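Local coordinates for putative lipoprotein YerB (Bacillus subtilis, PDB 2PSB) that is a putative membrane-anchored lipoprotein of unknown function that interacts with PcrA, an interaction not essential for viability or for repair of UV-induced lesions, at residues Asn38-Ala43 with Pro139-Ser143; Ala85-Phe89 with Arg246-Asp250; Phe100-Gly104 with Leu130-Ala134. All coordinates share one frame; numbering follows the deposited sequence.

How the interactions relate
From the N terminus, residues 38-43, in the loop after strand 33-37, open interaction 1. Residues 85-89, at the start of helix 87-94, open interaction 2, and residues 100-104, on strand 99-102 and its exit, open interaction 3. Interaction 3 closes first, at 130-134, and so lies within both other loops. Interaction 1 closes next, at 139-143 before strand 143-146, and interaction 2 only at 246-250 on strand 247-250, so these two cross. Interactions 1 and 3 stay in the N-terminal DUF3048 range and touch through Ser-143 and His-103, whereas interaction 2 ties that range to the C-terminal one. Ala-85 packs on Phe-100 and His-102, linking interactions 2 and 3.

Interaction 1 (Asn38-Ala43 with Pro139-Ser143); sequences NNHPKA and PPHNS
The imidazoles of His-40 and His-141 form an offset stack, with ring centroids 4.3 Å apart and planes inclined by 25°. NE2 of His-141 sits over the centre of one His-40 face, and CE1 of His-141 lies 3.5 Å from His-40 CG. The opposite face of His-40 carries the CD of Pro-41, nearer the rim, so this ring is sandwiched between its sequence neighbour Pro-41 and His-141. At its edge, His-40 ND1 accepts the backbone N-H of Lys-42 in a nearly straight bond, N to ND1 3.0 Å, close to the ring plane. Pro-140 CD lies over a face of His-141, off centre, while the side chain of Asn-38 reaches the edge of that ring. Lys-42 adds its CB, 3.7 Å from His-141 CD2, before its chain bends and carries the amine away. His-40 holds CG anti to the backbone N (chi1 176°), which swings the imidazole out from the 38-43 loop to meet His-141. The backbone bond from Ala-43 N to His-40 O closes the short 3-10 turn that follows His-40. Two loops of the N-terminal DUF3048 range are thereby joined, one following strand 33-37 and the other leading into strand 143-146. Because the bond from Lys-42 uses the ND1 lone pair, ND1 of His-40 should be unprotonated in this arrangement. That bond also probably restrains the rotation of the ring that His-141 stacks on. The stack is one element of a shared contact: His-141 is the group that His-40, Asn-38 at the ring edge and Lys-42 CB all meet.

Interaction 2 (Ala85-Phe89 with Arg246-Asp250); sequences AREYF and RRDID
Tyr-88 and Ile-249 carry this contact: the isoleucine lays its CD1 methyl over the centre of the tyrosine ring, 3.9 Å from the centroid and only 3° off the ring normal, a well-centred CH-pi contact. The side chain of Ile-249 has CG1 beside the backbone N (chi1 -61°) and is extended beyond it. This carries CD1 across the ring while CG1 stays above its margin, 3.9 Å from Tyr-88 CD1. The aromatic side chain, at the first turn of helix 87-94, has a chi1 of 35°, on the low side of the +60° region, and turns a ring face toward the isoleucine. Arg-86, the N-cap residue, places its CB against the opposite face, toward the rim. The edge meets polar atoms of strand 247-250: Tyr-88 CE1 is 3.5 Å from the carbonyl O of Arg-247, and Tyr-88 CD1 is 3.9 Å from Asp-248 OD1. The end of the Asp-248 side chain bends toward the helix, bringing OD1 within 3.9 Å of Glu-87 CB. Beyond the contact, Tyr-88 OH makes a weak hydrogen bond to Leu-59 O, and Ile-249 also rests on Ala-236 and His-238 of strand 230-240. The helix start in the N-terminal DUF3048 range is thus fastened to a strand in the C-terminal one. Glu-87 OE1, weakly hydrogen-bonded to Ser-106 OG, lies 4.9 Å from Asp-248 OD1, probably a mildly unfavourable approach. Aliphatic carbon on both ring faces and oxygens at the C-H edge are consistent with a junction held largely by dispersion, with weak electrostatics at that edge.

Interaction 3 (Phe100-Gly104 with Leu130-Ala134); sequences FVHHG and LFWRA
Aromatic contact comes first: Phe-131 directs its ring edge at the face of His-103 in a T-shaped pair, centroids 5.3 Å apart and planes at 72°. CD2 of Phe-131 comes closest, 3.9 Å from His-103 ND1. The imidazole stands there because its CG is anti to the backbone N (chi1 -161°), extending it from the end of strand 99-102 alongside the phenyl group.

Apolar packing continues at CZ of the same ring, which meets Val-101 CG1 at 3.8 Å. Met-121 of strand 120-122 and Val-82 touch the phenyl side chain as well, so the ring packs between apolar side chains and the more polar His-103 and Ser-143.

Polar neighbours take a lesser share. The carbonyl group of His-102 makes an oblique close approach, 3.1 Å from its O to Phe-131 CZ. CE1 of His-103 lies over one face of the Arg-133 guanidinium, 3.9 Å from NH2, but the main partner of that arginine is Asp-127, through a salt bridge from NE.

The two segments thus join strand 99-102, which pairs with strands 33-37 and 120-122, to the edge strand 132-133 of the small three-stranded sheet. His-103 ND1 is hydrogen-bonded to Ser-143 OG, a bond that probably limits rotation of the imidazole against which the phenyl edge packs.

Interaction 1 (Asn38-Ala43 with Pro139-Ser143)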
loop_
_atom_site.group_PDB
_atom_site.type_symbol
_atom_site.label_atom_id
_atom_site.label_comp_id
_atom_site.label_asym_id
_atom_site.label_seq_id
_atom_site.Cartn_x
_atom_site.Cartn_y
_atom_site.Cartn_z
ATOM N N ASN A 38 9.632 2.033 -1.164
ATOM C CA ASN A 38 10.545 2.514 -0.130
ATOM C C ASN A 38 9.917 3.681 0.655
ATOM O O ASN A 38 9.473 4.664 0.061
ATOM C CB ASN A 38 11.828 2.987 -0.832
ATOM C CG ASN A 38 13.045 3.063 0.086
ATOM O OD1 ASN A 38 14.178 3.152 -0.400
ATOM N ND2 ASN A 38 12.832 3.028 1.390
ATOM N N ASN A 39 9.860 3.576 1.980
ATOM C CA ASN A 39 9.331 4.690 2.755
ATOM C C ASN A 39 10.365 5.185 3.767
ATOM O O ASN A 39 10.028 5.775 4.799
ATOM C CB ASN A 39 8.025 4.327 3.461
ATOM C CG ASN A 39 7.395 5.525 4.154
ATOM O OD1 ASN A 39 7.300 6.614 3.578
ATOM N ND2 ASN A 39 6.965 5.334 5.390
ATOM N N HIS A 40 11.632 4.922 3.470
ATOM C CA HIS A 40 12.715 5.389 4.316
ATOM C C HIS A 40 12.754 6.885 4.050
ATOM O O HIS A 40 12.562 7.315 2.917
ATOM C CB HIS A 40 14.041 4.746 3.908
ATOM C CG HIS A 40 15.222 5.254 4.681
ATOM N ND1 HIS A 40 15.768 6.504 4.475
ATOM C CD2 HIS A 40 15.947 4.687 5.673
ATOM C CE1 HIS A 40 16.780 6.684 5.303
ATOM N NE2 HIS A 40 16.910 5.597 6.043
ATOM N N PRO A 41 13.004 7.699 5.090
ATOM C CA PRO A 41 13.053 9.158 4.931
ATOM C C PRO A 41 13.710 9.655 3.637
ATOM O O PRO A 41 13.192 10.562 2.985
ATOM C CB PRO A 41 13.798 9.608 6.179
ATOM C CG PRO A 41 13.311 8.627 7.220
ATOM C CD PRO A 41 13.359 7.305 6.468
ATOM N N LYS A 42 14.838 9.054 3.265
ATOM C CA LYS A 42 15.561 9.450 2.056
ATOM C C LYS A 42 14.870 9.113 0.737
ATOM O O LYS A 42 15.300 9.564 -0.324
ATOM C CB LYS A 42 16.966 8.826 2.051
ATOM C CG LYS A 42 18.043 9.632 2.794
ATOM C CD LYS A 42 18.201 11.024 2.189
ATOM C CE LYS A 42 19.319 11.830 2.849
ATOM N NZ LYS A 42 20.675 11.382 2.418
ATOM N N ALA A 43 13.796 8.335 0.799
ATOM C CA ALA A 43 13.076 7.937 -0.408
ATOM C C ALA A 43 11.897 8.856 -0.732
ATOM O O ALA A 43 11.243 8.701 -1.764
ATOM C CB ALA A 43 12.579 6.499 -0.260
ATOM N N PRO A 139 22.143 4.771 -3.742
ATOM C CA PRO A 139 21.589 3.466 -3.379
ATOM C C PRO A 139 21.437 3.396 -1.867
ATOM O O PRO A 139 22.212 4.010 -1.133
ATOM C CB PRO A 139 22.643 2.478 -3.897
ATOM C CG PRO A 139 23.260 3.191 -5.028
ATOM C CD PRO A 139 23.399 4.609 -4.490
ATOM N N PRO A 140 20.451 2.633 -1.380
ATOM C CA PRO A 140 19.492 1.856 -2.168
ATOM C C PRO A 140 18.119 2.506 -2.203
ATOM O O PRO A 140 17.109 1.820 -2.136
ATOM C CB PRO A 140 19.478 0.527 -1.443
ATOM C CG PRO A 140 19.528 0.958 -0.008
ATOM C CD PRO A 140 20.548 2.104 -0.006
ATOM N N HIS A 141 18.095 3.833 -2.310
ATOM C CA HIS A 141 16.851 4.601 -2.348
ATOM C C HIS A 141 16.719 5.266 -3.718
ATOM O O HIS A 141 15.948 6.217 -3.892
ATOM C CB HIS A 141 16.867 5.689 -1.263
ATOM C CG HIS A 141 17.147 5.173 0.116
ATOM N ND1 HIS A 141 16.369 4.212 0.723
ATOM C CD2 HIS A 141 18.125 5.478 1.003
ATOM C CE1 HIS A 141 16.854 3.942 1.922
ATOM N NE2 HIS A 141 17.921 4.697 2.116
ATOM N N ASN A 142 17.472 4.767 -4.692
ATOM C CA ASN A 142 17.444 5.355 -6.025
ATOM C C ASN A 142 16.971 4.389 -7.114
ATOM O O ASN A 142 17.192 4.623 -8.293
ATOM C CB ASN A 142 18.838 5.897 -6.360
ATOM C CG ASN A 142 19.857 4.789 -6.630
ATOM O OD1 ASN A 142 19.807 3.705 -6.038
ATOM N ND2 ASN A 142 20.797 5.073 -7.519
ATOM N N SER A 143 16.291 3.324 -6.706
ATOM C CA SER A 143 15.811 2.304 -7.632
ATOM C C SER A 143 14.349 2.453 -8.098
ATOM O O SER A 143 13.413 2.322 -7.305
ATOM C CB SER A 143 16.027 0.932 -6.985
ATOM O OG SER A 143 15.447 -0.092 -7.763
#

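Interaction 2 (Ala85-Phe89 with Arg246-Asp250)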
loop_
_atom_site.group_PDB
_atom_site.type_symbol
_atom_site.label_atom_id
_atom_site.label_comp_id
_atom_site.label_asym_id
_atom_site.label_seq_id
_atom_site.Cartn_x
_atom_site.Cartn_y
_atom_site.Cartn_z
ATOM N N ALA A 85 11.028 -7.006 -0.588
ATOM C CA ALA A 85 9.743 -7.640 -0.336
ATOM C C ALA A 85 9.732 -8.359 1.009
ATOM O O ALA A 85 10.762 -8.854 1.468
ATOM C CB ALA A 85 9.428 -8.628 -1.451
ATOM N N ARG A 86 8.556 -8.402 1.631
ATOM C CA ARG A 86 8.361 -9.064 2.915
ATOM C C ARG A 86 7.181 -9.999 2.753
ATOM O O ARG A 86 6.331 -9.765 1.901
ATOM C CB ARG A 86 8.087 -8.028 4.015
ATOM C CG ARG A 86 9.301 -7.192 4.381
ATOM C CD ARG A 86 10.389 -8.070 4.982
ATOM N NE ARG A 86 11.715 -7.729 4.470
ATOM C CZ ARG A 86 12.385 -6.630 4.799
ATOM N NH1 ARG A 86 11.858 -5.757 5.648
ATOM N NH2 ARG A 86 13.576 -6.402 4.270
ATOM N N GLU A 87 7.135 -11.062 3.551
ATOM C CA GLU A 87 6.046 -12.018 3.466
ATOM C C GLU A 87 4.679 -11.359 3.483
ATOM O O GLU A 87 3.882 -11.577 2.570
ATOM C CB GLU A 87 6.124 -13.045 4.600
ATOM C CG GLU A 87 7.150 -14.134 4.368
ATOM C CD GLU A 87 8.372 -13.992 5.247
ATOM O OE1 GLU A 87 8.936 -12.876 5.320
ATOM O OE2 GLU A 87 8.777 -15.008 5.854
ATOM N N TYR A 88 4.405 -10.557 4.511
ATOM C CA TYR A 88 3.115 -9.894 4.606
ATOM C C TYR A 88 2.756 -9.093 3.353
ATOM O O TYR A 88 1.580 -8.946 3.038
ATOM C CB TYR A 88 3.017 -9.006 5.862
ATOM C CG TYR A 88 4.285 -8.305 6.284
ATOM C CD1 TYR A 88 5.219 -8.945 7.108
ATOM C CD2 TYR A 88 4.536 -6.993 5.902
ATOM C CE1 TYR A 88 6.363 -8.288 7.544
ATOM C CE2 TYR A 88 5.682 -6.328 6.330
ATOM C CZ TYR A 88 6.589 -6.982 7.156
ATOM O OH TYR A 88 7.717 -6.332 7.613
ATOM N N PHE A 89 3.751 -8.583 2.635
ATOM C CA PHE A 89 3.458 -7.840 1.410
ATOM C C PHE A 89 3.055 -8.787 0.271
ATOM O O PHE A 89 2.186 -8.471 -0.543
ATOM C CB PHE A 89 4.662 -6.981 0.991
ATOM C CG PHE A 89 4.834 -5.743 1.827
ATOM C CD1 PHE A 89 3.774 -4.856 1.999
ATOM C CD2 PHE A 89 6.052 -5.459 2.445
ATOM C CE1 PHE A 89 3.917 -3.702 2.775
ATOM C CE2 PHE A 89 6.212 -4.315 3.220
ATOM C CZ PHE A 89 5.137 -3.431 3.385
ATOM N N ARG A 246 13.993 -10.321 12.496
ATOM C CA ARG A 246 12.941 -10.028 11.527
ATOM C C ARG A 246 11.599 -10.460 12.079
ATOM O O ARG A 246 11.483 -11.514 12.702
ATOM C CB ARG A 246 13.189 -10.753 10.200
ATOM C CG ARG A 246 14.582 -10.567 9.637
ATOM C CD ARG A 246 14.673 -10.997 8.181
ATOM N NE ARG A 246 16.059 -11.237 7.786
ATOM C CZ ARG A 246 16.561 -10.960 6.588
ATOM N NH1 ARG A 246 15.796 -10.423 5.645
ATOM N NH2 ARG A 246 17.834 -11.229 6.329
ATOM N N ARG A 247 10.584 -9.642 11.848
ATOM C CA ARG A 247 9.257 -9.956 12.335
ATOM C C ARG A 247 8.248 -10.159 11.223
ATOM O O ARG A 247 8.367 -9.593 10.135
ATOM C CB ARG A 247 8.754 -8.865 13.287
ATOM C CG ARG A 247 8.640 -7.482 12.677
ATOM C CD ARG A 247 10.008 -6.875 12.427
ATOM N NE ARG A 247 9.944 -5.440 12.162
ATOM C CZ ARG A 247 9.475 -4.539 13.022
ATOM N NH1 ARG A 247 9.463 -3.256 12.692
ATOM N NH2 ARG A 247 9.013 -4.919 14.209
ATOM N N ASP A 248 7.255 -10.985 11.520
ATOM C CA ASP A 248 6.185 -11.282 10.593
ATOM C C ASP A 248 4.951 -10.594 11.155
ATOM O O ASP A 248 4.975 -10.084 12.279
ATOM C CB ASP A 248 5.969 -12.795 10.508
ATOM C CG ASP A 248 5.008 -13.186 9.407
ATOM O OD1 ASP A 248 5.096 -12.607 8.306
ATOM O OD2 ASP A 248 4.171 -14.083 9.638
ATOM N N ILE A 249 3.884 -10.561 10.367
ATOM C CA ILE A 249 2.644 -9.937 10.793
ATOM C C ILE A 249 1.478 -10.872 10.501
ATOM O O ILE A 249 1.181 -11.178 9.345
ATOM C CB ILE A 249 2.419 -8.585 10.068
ATOM C CG1 ILE A 249 3.559 -7.625 10.408
ATOM C CG2 ILE A 249 1.093 -7.983 10.487
ATOM C CD1 ILE A 249 3.455 -6.268 9.737
ATOM N N ASP A 250 0.828 -11.341 11.562
ATOM C CA ASP A 250 -0.299 -12.239 11.417
ATOM C C ASP A 250 -1.475 -11.483 10.816
ATOM O O ASP A 250 -2.135 -10.696 11.495
ATOM C CB ASP A 250 -0.688 -12.820 12.779
ATOM C CG ASP A 250 -1.817 -13.825 12.681
ATOM O OD1 ASP A 250 -2.161 -14.430 13.719
ATOM O OD2 ASP A 250 -2.362 -14.011 11.569
#

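Interaction 3 (Phe100-Gly104 with Leu130-Ala134)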
loop_
_atom_site.group_PDB
_atom_site.type_symbol
_atom_site.label_atom_id
_atom_site.label_comp_id
_atom_site.label_asym_id
_atom_site.label_seq_id
_atom_site.Cartn_x
_atom_site.Cartn_y
_atom_site.Cartn_z
ATOM N N PHE A 100 3.517 -8.783 -8.659
ATOM C CA PHE A 100 4.307 -8.302 -7.534
ATOM C C PHE A 100 5.654 -7.719 -7.944
ATOM O O PHE A 100 6.553 -8.442 -8.368
ATOM C CB PHE A 100 4.521 -9.454 -6.558
ATOM C CG PHE A 100 5.045 -9.033 -5.222
ATOM C CD1 PHE A 100 4.268 -8.240 -4.373
ATOM C CD2 PHE A 100 6.294 -9.458 -4.787
ATOM C CE1 PHE A 100 4.727 -7.878 -3.101
ATOM C CE2 PHE A 100 6.767 -9.100 -3.506
ATOM C CZ PHE A 100 5.978 -8.310 -2.665
ATOM N N VAL A 101 5.794 -6.406 -7.804
ATOM C CA VAL A 101 7.033 -5.746 -8.167
ATOM C C VAL A 101 7.791 -5.360 -6.904
ATOM O O VAL A 101 7.202 -4.835 -5.953
ATOM C CB VAL A 101 6.756 -4.501 -9.015
ATOM C CG1 VAL A 101 8.076 -3.886 -9.497
ATOM C CG2 VAL A 101 5.885 -4.882 -10.193
ATOM N N HIS A 102 9.091 -5.639 -6.893
ATOM C CA HIS A 102 9.921 -5.336 -5.736
ATOM C C HIS A 102 11.397 -5.261 -6.091
ATOM O O HIS A 102 11.768 -5.185 -7.263
ATOM C CB HIS A 102 9.729 -6.405 -4.660
ATOM C CG HIS A 102 10.131 -7.776 -5.101
ATOM N ND1 HIS A 102 9.544 -8.412 -6.173
ATOM C CD2 HIS A 102 11.068 -8.627 -4.626
ATOM C CE1 HIS A 102 10.103 -9.598 -6.339
ATOM N NE2 HIS A 102 11.031 -9.753 -5.413
ATOM N N HIS A 103 12.240 -5.285 -5.067
ATOM C CA HIS A 103 13.675 -5.227 -5.277
ATOM C C HIS A 103 14.381 -5.742 -4.034
ATOM O O HIS A 103 14.606 -5.000 -3.069
ATOM C CB HIS A 103 14.111 -3.796 -5.582
ATOM C CG HIS A 103 15.453 -3.707 -6.242
ATOM N ND1 HIS A 103 15.909 -2.560 -6.851
ATOM C CD2 HIS A 103 16.426 -4.636 -6.414
ATOM C CE1 HIS A 103 17.100 -2.784 -7.375
ATOM N NE2 HIS A 103 17.437 -4.037 -7.125
ATOM N N GLY A 104 14.736 -7.022 -4.078
ATOM C CA GLY A 104 15.383 -7.655 -2.949
ATOM C C GLY A 104 14.285 -8.323 -2.153
ATOM O O GLY A 104 13.107 -8.209 -2.503
ATOM N N LEU A 130 15.008 -2.931 -17.078
ATOM C CA LEU A 130 13.628 -2.581 -16.760
ATOM C C LEU A 130 13.519 -1.815 -15.433
ATOM O O LEU A 130 12.488 -1.223 -15.132
ATOM C CB LEU A 130 12.773 -3.849 -16.760
ATOM C CG LEU A 130 12.909 -4.625 -18.080
ATOM C CD1 LEU A 130 11.917 -5.760 -18.115
ATOM C CD2 LEU A 130 12.662 -3.696 -19.269
ATOM N N PHE A 131 14.606 -1.832 -14.662
ATOM C CA PHE A 131 14.727 -1.105 -13.401
ATOM C C PHE A 131 15.900 -0.139 -13.632
ATOM O O PHE A 131 16.923 -0.534 -14.198
ATOM C CB PHE A 131 15.111 -2.049 -12.255
ATOM C CG PHE A 131 13.949 -2.539 -11.432
ATOM C CD1 PHE A 131 13.037 -3.460 -11.951
ATOM C CD2 PHE A 131 13.788 -2.107 -10.115
ATOM C CE1 PHE A 131 11.985 -3.942 -11.170
ATOM C CE2 PHE A 131 12.739 -2.587 -9.329
ATOM C CZ PHE A 131 11.839 -3.504 -9.858
ATOM N N TRP A 132 15.766 1.116 -13.218
ATOM C CA TRP A 132 16.861 2.059 -13.395
ATOM C C TRP A 132 17.269 2.709 -12.080
ATOM O O TRP A 132 16.562 2.593 -11.069
ATOM C CB TRP A 132 16.501 3.128 -14.438
ATOM C CG TRP A 132 15.493 4.156 -13.995
ATOM C CD1 TRP A 132 15.739 5.316 -13.311
ATOM C CD2 TRP A 132 14.099 4.169 -14.313
ATOM N NE1 TRP A 132 14.585 6.055 -13.197
ATOM C CE2 TRP A 132 13.562 5.369 -13.798
ATOM C CE3 TRP A 132 13.250 3.275 -14.975
ATOM C CZ2 TRP A 132 12.214 5.706 -13.941
ATOM C CZ3 TRP A 132 11.918 3.603 -15.115
ATOM C CH2 TRP A 132 11.408 4.809 -14.595
ATOM N N ARG A 133 18.424 3.372 -12.105
ATOM C CA ARG A 133 18.984 4.051 -10.936
ATOM C C ARG A 133 18.933 5.567 -11.100
ATOM O O ARG A 133 19.511 6.120 -12.029
ATOM C CB ARG A 133 20.439 3.621 -10.723
ATOM C CG ARG A 133 20.685 2.584 -9.625
ATOM C CD ARG A 133 19.743 1.425 -9.738
ATOM N NE ARG A 133 20.168 0.207 -9.040
ATOM C CZ ARG A 133 20.280 0.065 -7.723
ATOM N NH1 ARG A 133 20.016 1.075 -6.897
ATOM N NH2 ARG A 133 20.615 -1.119 -7.230
ATOM N N ALA A 134 18.247 6.236 -10.187
ATOM C CA ALA A 134 18.137 7.688 -10.226
ATOM C C ALA A 134 19.471 8.332 -9.820
ATOM O O ALA A 134 20.140 7.865 -8.893
ATOM C CB ALA A 134 17.027 8.137 -9.292
#